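Penicillin-binding protein 1A (Mycobacterium tuberculosis, PDB 5CXW) builds and cross-links peptidoglycan for the mycobacterial cell wall, this piece being the penicillin-sensitive transpeptidase part, captured here with penicillin V. Local coordinates at residues Leu330-Ala333 against Ser334-Ile338; Ile347-Ala350 against Thr351-Ala355. All blocks are in the same frame, centred on the assembly; numbering follows the deposited sequence.

Contact 1 (Leu330-Ala333 against Ser334-Ile338)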
loop_
_atom_site.group_PDB
_atom_site.type_symbol
_atom_site.label_atom_id
_atom_site.label_comp_id
_atom_site.label_asym_id
_atom_site.label_seq_id
_atom_site.Cartn_x
_atom_site.Cartn_y
_atom_site.Cartn_z
ATOM N N LEU A 330 -13.147 -15.131 -0.040
ATOM C CA LEU A 330 -12.519 -14.841 -1.278
ATOM C C LEU A 330 -11.806 -16.076 -1.815
ATOM O O LEU A 330 -10.850 -16.545 -1.200
ATOM C CB LEU A 330 -11.566 -13.660 -1.067
ATOM C CG LEU A 330 -10.859 -13.070 -2.255
ATOM C CD1 LEU A 330 -11.804 -12.374 -3.233
ATOM C CD2 LEU A 330 -9.758 -12.117 -1.795
ATOM N N VAL A 331 -12.284 -16.622 -2.931
ATOM C CA VAL A 331 -11.739 -17.857 -3.505
ATOM C C VAL A 331 -11.654 -17.783 -5.011
ATOM O O VAL A 331 -12.355 -16.990 -5.646
ATOM C CB VAL A 331 -12.563 -19.132 -3.122
ATOM C CG1 VAL A 331 -12.540 -19.370 -1.624
ATOM C CG2 VAL A 331 -14.050 -19.042 -3.632
ATOM N N THR A 332 -10.837 -18.658 -5.590
ATOM C CA THR A 332 -10.668 -18.715 -7.052
ATOM C C THR A 332 -11.833 -19.507 -7.621
ATOM O O THR A 332 -12.589 -20.076 -6.877
ATOM C CB THR A 332 -9.352 -19.372 -7.451
ATOM O OG1 THR A 332 -9.332 -20.752 -7.081
ATOM C CG2 THR A 332 -8.173 -18.659 -6.718
ATOM N N ALA A 333 -11.900 -19.594 -8.943
ATOM C CA ALA A 333 -12.952 -20.371 -9.623
ATOM C C ALA A 333 -12.877 -21.875 -9.268
ATOM O O ALA A 333 -13.916 -22.547 -9.248
ATOM C CB ALA A 333 -12.852 -20.161 -11.124
ATOM N N SER A 334 -11.669 -22.360 -8.939
ATOM C CA SER A 334 -11.406 -23.722 -8.541
ATOM C C SER A 334 -11.550 -23.990 -7.035
ATOM O O SER A 334 -11.267 -25.083 -6.554
ATOM C CB SER A 334 -10.014 -24.123 -8.962
ATOM O OG SER A 334 -9.081 -23.460 -8.148
ATOM N N GLY A 335 -12.025 -23.001 -6.320
ATOM C CA GLY A 335 -12.246 -23.103 -4.904
ATOM C C GLY A 335 -11.120 -22.730 -3.958
ATOM O O GLY A 335 -11.311 -22.820 -2.799
ATOM N N ALA A 336 -9.953 -22.378 -4.493
ATOM C CA ALA A 336 -8.769 -22.132 -3.709
ATOM C C ALA A 336 -8.838 -20.777 -3.005
ATOM O O ALA A 336 -9.246 -19.788 -3.568
ATOM C CB ALA A 336 -7.529 -22.170 -4.621
ATOM N N ALA A 337 -8.436 -20.750 -1.752
ATOM C CA ALA A 337 -8.461 -19.492 -1.039
ATOM C C ALA A 337 -7.513 -18.513 -1.772
ATOM O O ALA A 337 -6.403 -18.940 -2.234
ATOM C CB ALA A 337 -8.054 -19.702 0.383
ATOM N N ILE A 338 -7.868 -17.237 -1.787
ATOM C CA ILE A 338 -6.998 -16.172 -2.364
ATOM C C ILE A 338 -6.265 -15.488 -1.245
ATOM O O ILE A 338 -6.902 -14.900 -0.339
ATOM C CB ILE A 338 -7.792 -15.185 -3.203
ATOM C CG1 ILE A 338 -8.355 -15.947 -4.428
ATOM C CG2 ILE A 338 -6.912 -14.049 -3.728
ATOM C CD1 ILE A 338 -9.286 -15.126 -5.310
#

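Contact 2 (Ile347-Ala350 against Thr351-Ala355)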
loop_
_atom_site.group_PDB
_atom_site.type_symbol
_atom_site.label_atom_id
_atom_site.label_comp_id
_atom_site.label_asym_id
_atom_site.label_seq_id
_atom_site.Cartn_x
_atom_site.Cartn_y
_atom_site.Cartn_z
ATOM N N ILE A 347 -1.080 -9.587 -10.106
ATOM C CA ILE A 347 -1.415 -8.311 -10.683
ATOM C C ILE A 347 -0.298 -7.285 -10.434
ATOM O O ILE A 347 0.063 -6.520 -11.325
ATOM C CB ILE A 347 -2.790 -7.820 -10.144
ATOM C CG1 ILE A 347 -3.929 -8.747 -10.595
ATOM C CG2 ILE A 347 -3.032 -6.355 -10.487
ATOM C CD1 ILE A 347 -5.264 -8.570 -9.832
ATOM N N TRP A 348 0.180 -7.237 -9.214
ATOM C CA TRP A 348 1.252 -6.298 -8.791
ATOM C C TRP A 348 2.497 -6.523 -9.689
ATOM O O TRP A 348 3.061 -5.582 -10.260
ATOM C CB TRP A 348 1.604 -6.548 -7.319
ATOM C CG TRP A 348 2.792 -5.721 -6.884
ATOM C CD1 TRP A 348 2.793 -4.403 -6.526
ATOM C CD2 TRP A 348 4.163 -6.158 -6.786
ATOM N NE1 TRP A 348 4.093 -3.999 -6.220
ATOM C CE2 TRP A 348 4.937 -5.053 -6.347
ATOM C CE3 TRP A 348 4.795 -7.389 -6.969
ATOM C CZ2 TRP A 348 6.340 -5.141 -6.119
ATOM C CZ3 TRP A 348 6.213 -7.466 -6.763
ATOM C CH2 TRP A 348 6.946 -6.353 -6.366
ATOM N N LYS A 349 2.933 -7.774 -9.786
ATOM C CA LYS A 349 4.131 -8.100 -10.572
ATOM C C LYS A 349 3.958 -7.681 -12.038
ATOM O O LYS A 349 4.868 -7.108 -12.674
ATOM C CB LYS A 349 4.461 -9.601 -10.475
ATOM C CG LYS A 349 5.480 -10.042 -11.562
ATOM C CD LYS A 349 6.044 -11.422 -11.307
ATOM C CE LYS A 349 6.724 -11.933 -12.564
ATOM N NZ LYS A 349 7.969 -11.160 -12.879
ATOM N N ALA A 350 2.804 -8.028 -12.606
ATOM C CA ALA A 350 2.533 -7.733 -14.013
ATOM C C ALA A 350 2.438 -6.240 -14.247
ATOM O O ALA A 350 2.974 -5.723 -15.251
ATOM C CB ALA A 350 1.262 -8.408 -14.446
ATOM N N THR A 351 1.826 -5.537 -13.311
ATOM C CA THR A 351 1.715 -4.080 -13.444
ATOM C C THR A 351 3.102 -3.451 -13.358
ATOM O O THR A 351 3.471 -2.566 -14.160
ATOM C CB THR A 351 0.818 -3.536 -12.325
ATOM O OG1 THR A 351 -0.531 -4.070 -12.461
ATOM C CG2 THR A 351 0.744 -1.979 -12.422
ATOM N N MET A 352 3.879 -3.899 -12.361
ATOM C CA MET A 352 5.229 -3.332 -12.153
ATOM C C MET A 352 6.145 -3.613 -13.359
ATOM O O MET A 352 6.771 -2.699 -13.894
ATOM C CB MET A 352 5.856 -3.818 -10.860
ATOM C CG MET A 352 5.185 -3.195 -9.620
ATOM S SD MET A 352 5.614 -1.468 -9.370
ATOM C CE MET A 352 7.197 -1.580 -8.518
ATOM N N ASP A 353 6.164 -4.864 -13.783
ATOM C CA ASP A 353 7.007 -5.305 -14.912
ATOM C C ASP A 353 6.640 -4.482 -16.169
ATOM O O ASP A 353 7.502 -3.946 -16.879
ATOM C CB ASP A 353 6.809 -6.806 -15.193
ATOM C CG ASP A 353 7.527 -7.720 -14.190
ATOM O OD1 ASP A 353 8.477 -7.241 -13.507
ATOM O OD2 ASP A 353 7.210 -8.928 -14.193
ATOM N N GLY A 354 5.340 -4.381 -16.442
ATOM C CA GLY A 354 4.880 -3.599 -17.566
ATOM C C GLY A 354 5.187 -2.112 -17.502
ATOM O O GLY A 354 5.554 -1.498 -18.517
ATOM N N ALA A 355 4.959 -1.508 -16.331
ATOM C CA ALA A 355 5.141 -0.088 -16.167
ATOM C C ALA A 355 6.592 0.291 -16.264
ATOM O O ALA A 355 6.901 1.381 -16.761
ATOM C CB ALA A 355 4.580 0.355 -14.820
#

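Contact 1 (Leu330-Ala333 against Ser334-Ile338)
Thr332 and Ala336 are joined twice, once through the backbone and once through the threonine hydroxyl. Thr332 N gives its hydrogen to Ala336 O at 2.8 Å, in the carbonyl plane. Coming back the other way, Ala336 N donates to Thr332 OG1 at 3.1 Å with a bent N-H...O angle of 141°. The hydroxyl can receive that bond because it sits between its own backbone N and carbonyl carbon (chi1 66°), which turns it toward the amides of Ser334 and Ala336. Ser334 N leans on the same oxygen through a weak bond, and Ser334 OG lies 2.9 Å from Thr332 OG1.

Between these residues the chain reverses in a type I beta turn running from Thr332 to Gly335. Gly335 N closes it on Thr332 O at 3.0 Å, arriving well above the carbonyl plane rather than on a lone pair. With the Thr332 N to Ala336 O bond, this is the pattern of a type I turn with a G1 bulge. At the positive phi of Gly335 (90°) a CB would jam against the preceding carbonyl O.

Further from the turn, Ile338 N donates to Leu330 O at 3.1 Å, and Val331 and Ala337 form a single beta bridge. Ala336 O also receives a CA-H...O contact from Val331 CA. Beside these backbone bonds, apolar side chains meet: Leu330 CG touches Ile338 CB at 3.8 Å, while Ile338 CG1 packs against Thr332 CG2 at 3.6 Å. Both Leu330 and Ile338 rest on Ala306 of strand 303-312. Asn303 bonds to Ile338 O through its side chain and to Leu330 through its backbone; Ala333 N has a weak bond to Gln56 OE1.

The Ala337 side chain lies about 8 Å from the bound penicillin V. Two amides that follow Thr332, the one from Ser334 only weakly, point at its OG1, so local polar bonds probably fix much of the exposed turn's shape, with buried Leu330 and Ile338 holding its base.

Contact 2 (Ile347-Ala350 against Thr351-Ala355)
Lys349 and Asp353, one helical turn apart, form a salt bridge in which Lys349 NZ reaches Asp353 OD2 at 2.7 Å, where the oxygen offers its syn lone pair. The lysine chain runs out extended and then bends at its last torsion (chi4 68°), which turns the ammonium toward OD2. On another side of the helix Met352 CG sits over one face of the Trp348 indole, 3.9 Å from the centroid of the five-membered ring, in a CH-pi contact. Its SD stands obliquely at 4.9 Å from that centroid, a Met-aromatic contact.

Thr351 OG1 donates to Ile347 O at 2.8 Å, and Thr351 N reaches the same oxygen from the opposite face of the carbonyl plane, so two donors grip it.

A second shell fixes these groups. Trp348 NE1 is bonded to Gly310 O, Lys349 NZ also to Asn281 O, and Asp353 OD1 to Ala283 N. Leu282 packs on Trp348, Met352 and Asp353.

Both charged ends therefore divide their bonding between the helix and the 281-283 loop. The pairing would be expected to keep both groups charged while tying that loop to helix 343-356.

Overall arrangement
Going along the chain from the N terminus, strand 315-323 of the central antiparallel sheet leads into the loop where contact 1 closes its tight reversal. The chain then enters helix 343-356, whose first residues, Leu343 and Pro344, touch Ile338, and contact 2 spans successive turns of that helix. The two are in series, neither nested nor crossed, with centres 22 Å apart and nearest atoms about 8 Å apart. Contact 1 sits beside strand 303-312 at the rim of the fold. Contact 2 lies against strands 315-323 and 60-67 and against helix 39-53, joining helix 343-356 to the sheet of this transpeptidase domain.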